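Local coordinates for protein CdnC (Chryseobacterium gregarium DSM 19109, PDB 7MGV) that probably installs omega-ester macrocycles in a ribosomally made precursor peptide, as an ATP-grasp ligase that uses ATP to activate acidic side chains for ester formation, at residues W73-E78 with N84-I89; F127-D132 with L136-V141. All blocks are in the same frame, centred on the assembly; numbering follows the deposited sequence.

Contact 1 (W73-E78 with N84-I89); sequences WTTTLE and NSLEDI
Glu87 lays its side chain alongside Thr74 and brings OE2 to Thr75 N and Thr74 OG1. Thr75 N donates from 2.8 Å to the anti side of Glu87 OE2, with 150° at the hydrogen, while Thr74 OG1 approaches Glu87 OE2 from above the carboxylate plane at 3.1 Å. The other oxygen, Glu87 OE1, takes Ser85 OG on its syn side at 2.6 Å. This reach depends on Glu87 CG sitting between its N and carbonyl carbon (chi1 74°) and on the bend at chi2. Replacing Glu87 by alanine removes the carboxylate, which would probably leave Thr75 N and Thr74 OG1 without this acceptor and the Ser85 hydroxyl free to turn. On the hairpin face carrying Leu77 and Asn84, Leu86 CD1 packs on Leu77 CB at 3.6 Å. The backbone sets these positions: Leu77 and Asn84 exchange two N-H...O bonds, Leu77 N to Asn84 O being 2.9 Å, and Leu86 N donates to Thr75 O at a doubtfully short distance. Lys23 holds Ser85 O and Asp88, and Thr66 on the neighbouring strand binds Thr75 OG1. The pattern is an antiparallel beta hairpin, strands 72-78 and 83-85, leaving through the type I turn Leu86-Ile89 in the MvdD-type pre-ATP-grasp domain.

Contact 2 (F127-D132 with L136-V141); sequences FLESID and LGKPSV
The Glu129 carboxylate is the flat group where the two helix ends meet, with the puckered Pro139 ring beside it. Ser140 N and Ser140 OG stand slightly to one side of the carboxylate plane, whereas Pro139 CD and Lys138 CB lie on its other side. Ser140 N meets Glu129 OE2 nearly along the C-O axis at 2.6 Å, with 161° at the hydrogen, and Ser140 OG lies 2.9 Å from the same Glu129 OE2. At the far oxygen, a water donates to Glu129 OE1 from 3.0 Å and reaches Lys138 NZ by a weak bond. The proline ring slides past the Glu129 chain, Pro139 CD being 3.9 Å from Glu129 CG, and also touches Leu128 CB; Tyr94 packs against both Pro139 and Leu128. Lys138 runs fully extended beyond CG (chi2 -178°), which carries its amine past Leu128 O to the end of helix 110-130. There Lys138 NZ donates almost straight on to Ile131 O at 2.7 Å and, at a longer 3.2 Å, to Glu129 O. Arg144 of the second subunit packs on Glu129. The exchange is reciprocal: the carboxylate accepts the N-H of Ser140 in the first turn of helix 139-145, and the ammonium donates to the carbonyls of Glu129 and Ile131 at and just beyond the end of helix 110-130, so each charge is probably stabilised by the helix end it faces.

Contacts 1 and 2 have centres 15 Å apart and meet through carbon atoms of side chains. Phe127 bridges them: its CE1 is 3.6 Å from Thr75 CG2 and its CZ 3.9 Å from Leu86 CD1, while Ile89 CD1 lies 3.9 Å from Ile131 CG2. The hairpin of contact 1 is thereby packed against the end of helix 110-130, whose last turn enters contact 2. Both also face helix 148-158 of the second subunit, where Asp156 binds Trp73 NE1, Lys153 binds Ser130 OG and Lys157 pairs with Asp132. None of the four segments supplies a residue to the ADP pocket, so these contacts concern the pre-ATP-grasp domain and the dimer interface.

Contact 1 (W73-E78 with N84-I89)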
loop_
_atom_site.group_PDB
_atom_site.type_symbol
_atom_site.label_atom_id
_atom_site.label_comp_id
_atom_site.label_asym_id
_atom_site.label_seq_id
_atom_site.Cartn_x
_atom_site.Cartn_y
_atom_site.Cartn_z
ATOM N N TRP A 73 2.906 -11.709 -23.654
ATOM C CA TRP A 73 1.937 -11.400 -22.612
ATOM C C TRP A 73 0.594 -11.052 -23.240
ATOM O O TRP A 73 0.536 -10.362 -24.260
ATOM C CB TRP A 73 2.419 -10.230 -21.750
ATOM C CG TRP A 73 3.579 -10.566 -20.870
ATOM C CD1 TRP A 73 4.904 -10.413 -21.159
ATOM C CD2 TRP A 73 3.518 -11.115 -19.550
ATOM N NE1 TRP A 73 5.672 -10.834 -20.100
ATOM C CE2 TRP A 73 4.844 -11.270 -19.099
ATOM C CE3 TRP A 73 2.470 -11.491 -18.705
ATOM C CZ2 TRP A 73 5.148 -11.786 -17.843
ATOM C CZ3 TRP A 73 2.773 -12.002 -17.459
ATOM C CH2 TRP A 73 4.101 -12.144 -17.039
ATOM N N THR A 74 -0.485 -11.523 -22.620
ATOM C CA THR A 74 -1.826 -11.218 -23.098
ATOM C C THR A 74 -2.768 -11.074 -21.910
ATOM O O THR A 74 -2.807 -11.942 -21.037
ATOM C CB THR A 74 -2.321 -12.296 -24.077
ATOM O OG1 THR A 74 -3.594 -11.915 -24.618
ATOM C CG2 THR A 74 -2.399 -13.682 -23.415
ATOM N N THR A 75 -3.511 -9.972 -21.866
ATOM C CA THR A 75 -4.451 -9.698 -20.785
ATOM C C THR A 75 -5.821 -9.430 -21.387
ATOM O O THR A 75 -5.983 -8.491 -22.173
ATOM C CB THR A 75 -3.998 -8.504 -19.941
ATOM O OG1 THR A 75 -2.647 -8.702 -19.503
ATOM C CG2 THR A 75 -4.900 -8.336 -18.729
ATOM N N THR A 76 -6.805 -10.250 -21.019
ATOM C CA THR A 76 -8.154 -10.106 -21.544
ATOM C C THR A 76 -9.164 -9.959 -20.415
ATOM O O THR A 76 -9.040 -10.591 -19.358
ATOM C CB THR A 76 -8.550 -11.291 -22.448
ATOM O OG1 THR A 76 -9.033 -12.371 -21.641
ATOM C CG2 THR A 76 -7.365 -11.764 -23.284
ATOM N N LEU A 77 -10.172 -9.123 -20.669
ATOM C CA LEU A 77 -11.216 -8.763 -19.721
ATOM C C LEU A 77 -12.571 -9.013 -20.373
ATOM O O LEU A 77 -12.844 -8.505 -21.468
ATOM C CB LEU A 77 -11.084 -7.302 -19.301
ATOM C CG LEU A 77 -12.304 -6.579 -18.729
ATOM C CD1 LEU A 77 -12.737 -7.127 -17.364
ATOM C CD2 LEU A 77 -12.034 -5.086 -18.663
ATOM N N GLU A 78 -13.419 -9.790 -19.703
ATOM C CA GLU A 78 -14.738 -10.157 -20.206
ATOM C C GLU A 78 -15.796 -9.559 -19.291
ATOM O O GLU A 78 -15.865 -9.899 -18.101
ATOM C CB GLU A 78 -14.881 -11.677 -20.312
ATOM C CG GLU A 78 -13.736 -12.335 -21.079
ATOM C CD GLU A 78 -14.191 -13.525 -21.897
ATOM O OE1 GLU A 78 -13.382 -14.044 -22.695
ATOM O OE2 GLU A 78 -15.358 -13.940 -21.741
ATOM N N ASN A 84 -12.681 -7.425 -24.175
ATOM C CA ASN A 84 -11.549 -6.614 -24.597
ATOM C C ASN A 84 -10.243 -7.306 -24.231
ATOM O O ASN A 84 -10.207 -8.215 -23.398
ATOM C CB ASN A 84 -11.595 -5.222 -23.954
ATOM C CG ASN A 84 -12.921 -4.518 -24.178
ATOM O OD1 ASN A 84 -13.841 -4.634 -23.369
ATOM N ND2 ASN A 84 -13.021 -3.780 -25.277
ATOM N N SER A 85 -9.166 -6.867 -24.879
ATOM C CA SER A 85 -7.809 -7.248 -24.517
ATOM C C SER A 85 -7.082 -6.013 -24.002
ATOM O O SER A 85 -7.188 -4.933 -24.588
ATOM C CB SER A 85 -7.066 -7.858 -25.712
ATOM O OG SER A 85 -6.216 -6.911 -26.328
ATOM N N LEU A 86 -6.351 -6.168 -22.898
ATOM C CA LEU A 86 -5.827 -5.022 -22.168
ATOM C C LEU A 86 -4.312 -4.881 -22.210
ATOM O O LEU A 86 -3.798 -3.847 -21.773
ATOM C CB LEU A 86 -6.268 -5.082 -20.700
ATOM C CG LEU A 86 -7.768 -5.252 -20.454
ATOM C CD1 LEU A 86 -8.031 -5.446 -18.973
ATOM C CD2 LEU A 86 -8.540 -4.058 -20.990
ATOM N N GLU A 87 -3.581 -5.880 -22.712
ATOM C CA GLU A 87 -2.123 -5.802 -22.718
ATOM C C GLU A 87 -1.589 -4.691 -23.614
ATOM O O GLU A 87 -0.385 -4.416 -23.574
ATOM C CB GLU A 87 -1.528 -7.143 -23.150
ATOM C CG GLU A 87 -1.669 -7.443 -24.634
ATOM C CD GLU A 87 -3.071 -7.880 -25.013
ATOM O OE1 GLU A 87 -3.666 -7.259 -25.917
ATOM O OE2 GLU A 87 -3.581 -8.845 -24.404
ATOM N N ASP A 88 -2.443 -4.049 -24.412
ATOM C CA ASP A 88 -2.026 -2.993 -25.325
ATOM C C ASP A 88 -2.762 -1.684 -25.055
ATOM O O ASP A 88 -2.931 -0.862 -25.958
ATOM C CB ASP A 88 -2.230 -3.427 -26.776
ATOM C CG ASP A 88 -3.676 -3.763 -27.083
ATOM O OD1 ASP A 88 -4.418 -4.114 -26.142
ATOM O OD2 ASP A 88 -4.071 -3.675 -28.264
ATOM N N ILE A 89 -3.215 -1.477 -23.815
ATOM C CA ILE A 89 -3.861 -0.218 -23.471
ATOM C C ILE A 89 -2.839 0.911 -23.529
ATOM O O ILE A 89 -1.647 0.721 -23.252
ATOM C CB ILE A 89 -4.522 -0.293 -22.082
ATOM C CG1 ILE A 89 -3.503 -0.718 -21.023
ATOM C CG2 ILE A 89 -5.716 -1.238 -22.105
ATOM C CD1 ILE A 89 -3.974 -0.498 -19.601
#

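Contact 2 (F127-D132 with L136-V141)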
loop_
_atom_site.group_PDB
_atom_site.type_symbol
_atom_site.label_atom_id
_atom_site.label_comp_id
_atom_site.label_asym_id
_atom_site.label_seq_id
_atom_site.Cartn_x
_atom_site.Cartn_y
_atom_site.Cartn_z
ATOM N N PHE A 127 -2.488 -6.887 -10.854
ATOM C CA PHE A 127 -2.670 -6.518 -12.253
ATOM C C PHE A 127 -2.538 -5.010 -12.432
ATOM O O PHE A 127 -1.820 -4.540 -13.321
ATOM C CB PHE A 127 -4.025 -6.993 -12.770
ATOM C CG PHE A 127 -4.447 -6.312 -14.043
ATOM C CD1 PHE A 127 -3.690 -6.447 -15.198
ATOM C CD2 PHE A 127 -5.581 -5.518 -14.081
ATOM C CE1 PHE A 127 -4.064 -5.815 -16.368
ATOM C CE2 PHE A 127 -5.960 -4.883 -15.251
ATOM C CZ PHE A 127 -5.201 -5.032 -16.396
ATOM N N LEU A 128 -3.224 -4.237 -11.585
ATOM C CA LEU A 128 -3.192 -2.781 -11.723
ATOM C C LEU A 128 -1.779 -2.232 -11.540
ATOM O O LEU A 128 -1.398 -1.252 -12.192
ATOM C CB LEU A 128 -4.158 -2.138 -10.730
ATOM C CG LEU A 128 -5.639 -2.406 -11.017
ATOM C CD1 LEU A 128 -6.526 -1.791 -9.949
ATOM C CD2 LEU A 128 -6.016 -1.887 -12.395
ATOM N N GLU A 129 -0.989 -2.847 -10.658
ATOM C CA GLU A 129 0.410 -2.453 -10.516
ATOM C C GLU A 129 1.218 -2.820 -11.755
ATOM O O GLU A 129 2.064 -2.039 -12.208
ATOM C CB GLU A 129 1.022 -3.111 -9.278
ATOM C CG GLU A 129 0.695 -2.424 -7.969
ATOM C CD GLU A 129 1.439 -1.118 -7.797
ATOM O OE1 GLU A 129 2.561 -0.989 -8.332
ATOM O OE2 GLU A 129 0.898 -0.216 -7.124
ATOM N N SER A 130 0.968 -4.007 -12.316
ATOM C CA SER A 130 1.784 -4.527 -13.409
ATOM C C SER A 130 1.668 -3.705 -14.686
ATOM O O SER A 130 2.550 -3.801 -15.546
ATOM C CB SER A 130 1.401 -5.978 -13.698
ATOM O OG SER A 130 0.107 -6.055 -14.268
ATOM N N ILE A 131 0.603 -2.916 -14.837
ATOM C CA ILE A 131 0.430 -2.113 -16.042
ATOM C C ILE A 131 1.609 -1.161 -16.180
ATOM O O ILE A 131 1.859 -0.327 -15.300
ATOM C CB ILE A 131 -0.901 -1.355 -15.999
ATOM C CG1 ILE A 131 -2.076 -2.336 -16.026
ATOM C CG2 ILE A 131 -0.996 -0.375 -17.156
ATOM C CD1 ILE A 131 -3.430 -1.668 -15.901
ATOM N N ASP A 132 2.349 -1.284 -17.283
ATOM C CA ASP A 132 3.499 -0.426 -17.532
ATOM C C ASP A 132 3.170 0.776 -18.407
ATOM O O ASP A 132 4.012 1.669 -18.545
ATOM C CB ASP A 132 4.644 -1.229 -18.166
ATOM C CG ASP A 132 4.251 -1.887 -19.474
ATOM O OD1 ASP A 132 3.065 -1.817 -19.856
ATOM O OD2 ASP A 132 5.141 -2.478 -20.122
ATOM N N LEU A 136 -2.791 6.862 -14.240
ATOM C CA LEU A 136 -3.317 7.906 -13.361
ATOM C C LEU A 136 -3.909 7.204 -12.143
ATOM O O LEU A 136 -5.106 6.928 -12.061
ATOM C CB LEU A 136 -4.342 8.771 -14.086
ATOM C CG LEU A 136 -4.802 10.021 -13.335
ATOM C CD1 LEU A 136 -3.614 10.845 -12.859
ATOM C CD2 LEU A 136 -5.725 10.857 -14.206
ATOM N N GLY A 137 -3.036 6.905 -11.186
ATOM C CA GLY A 137 -3.431 6.153 -10.013
ATOM C C GLY A 137 -2.917 4.729 -10.041
ATOM O O GLY A 137 -3.022 4.045 -11.064
ATOM N N LYS A 138 -2.350 4.274 -8.926
ATOM C CA LYS A 138 -1.862 2.910 -8.786
ATOM C C LYS A 138 -1.920 2.536 -7.315
ATOM O O LYS A 138 -1.824 3.418 -6.452
ATOM C CB LYS A 138 -0.432 2.758 -9.329
ATOM C CG LYS A 138 -0.378 2.135 -10.718
ATOM C CD LYS A 138 1.046 1.959 -11.211
ATOM C CE LYS A 138 1.067 1.268 -12.567
ATOM N NZ LYS A 138 2.452 1.020 -13.053
ATOM N N PRO A 139 -2.091 1.248 -6.995
ATOM C CA PRO A 139 -2.272 0.861 -5.583
ATOM C C PRO A 139 -1.139 1.296 -4.670
ATOM O O PRO A 139 -1.403 1.794 -3.569
ATOM C CB PRO A 139 -2.387 -0.667 -5.657
ATOM C CG PRO A 139 -2.894 -0.938 -7.029
ATOM C CD PRO A 139 -2.266 0.104 -7.908
ATOM N N SER A 140 0.117 1.119 -5.084
ATOM C CA SER A 140 1.231 1.519 -4.229
ATOM C C SER A 140 1.273 3.030 -4.044
ATOM O O SER A 140 1.620 3.522 -2.963
ATOM C CB SER A 140 2.551 1.012 -4.806
ATOM O OG SER A 140 2.827 1.628 -6.051
ATOM N N VAL A 141 0.913 3.785 -5.082
ATOM C CA VAL A 141 0.891 5.240 -4.965
ATOM C C VAL A 141 -0.197 5.685 -3.994
ATOM O O VAL A 141 0.031 6.550 -3.135
ATOM C CB VAL A 141 0.708 5.878 -6.354
ATOM C CG1 VAL A 141 0.595 7.377 -6.229
ATOM C CG2 VAL A 141 1.864 5.496 -7.267
HETATM O O HOH W 1 4.372 -0.013 -10.480
#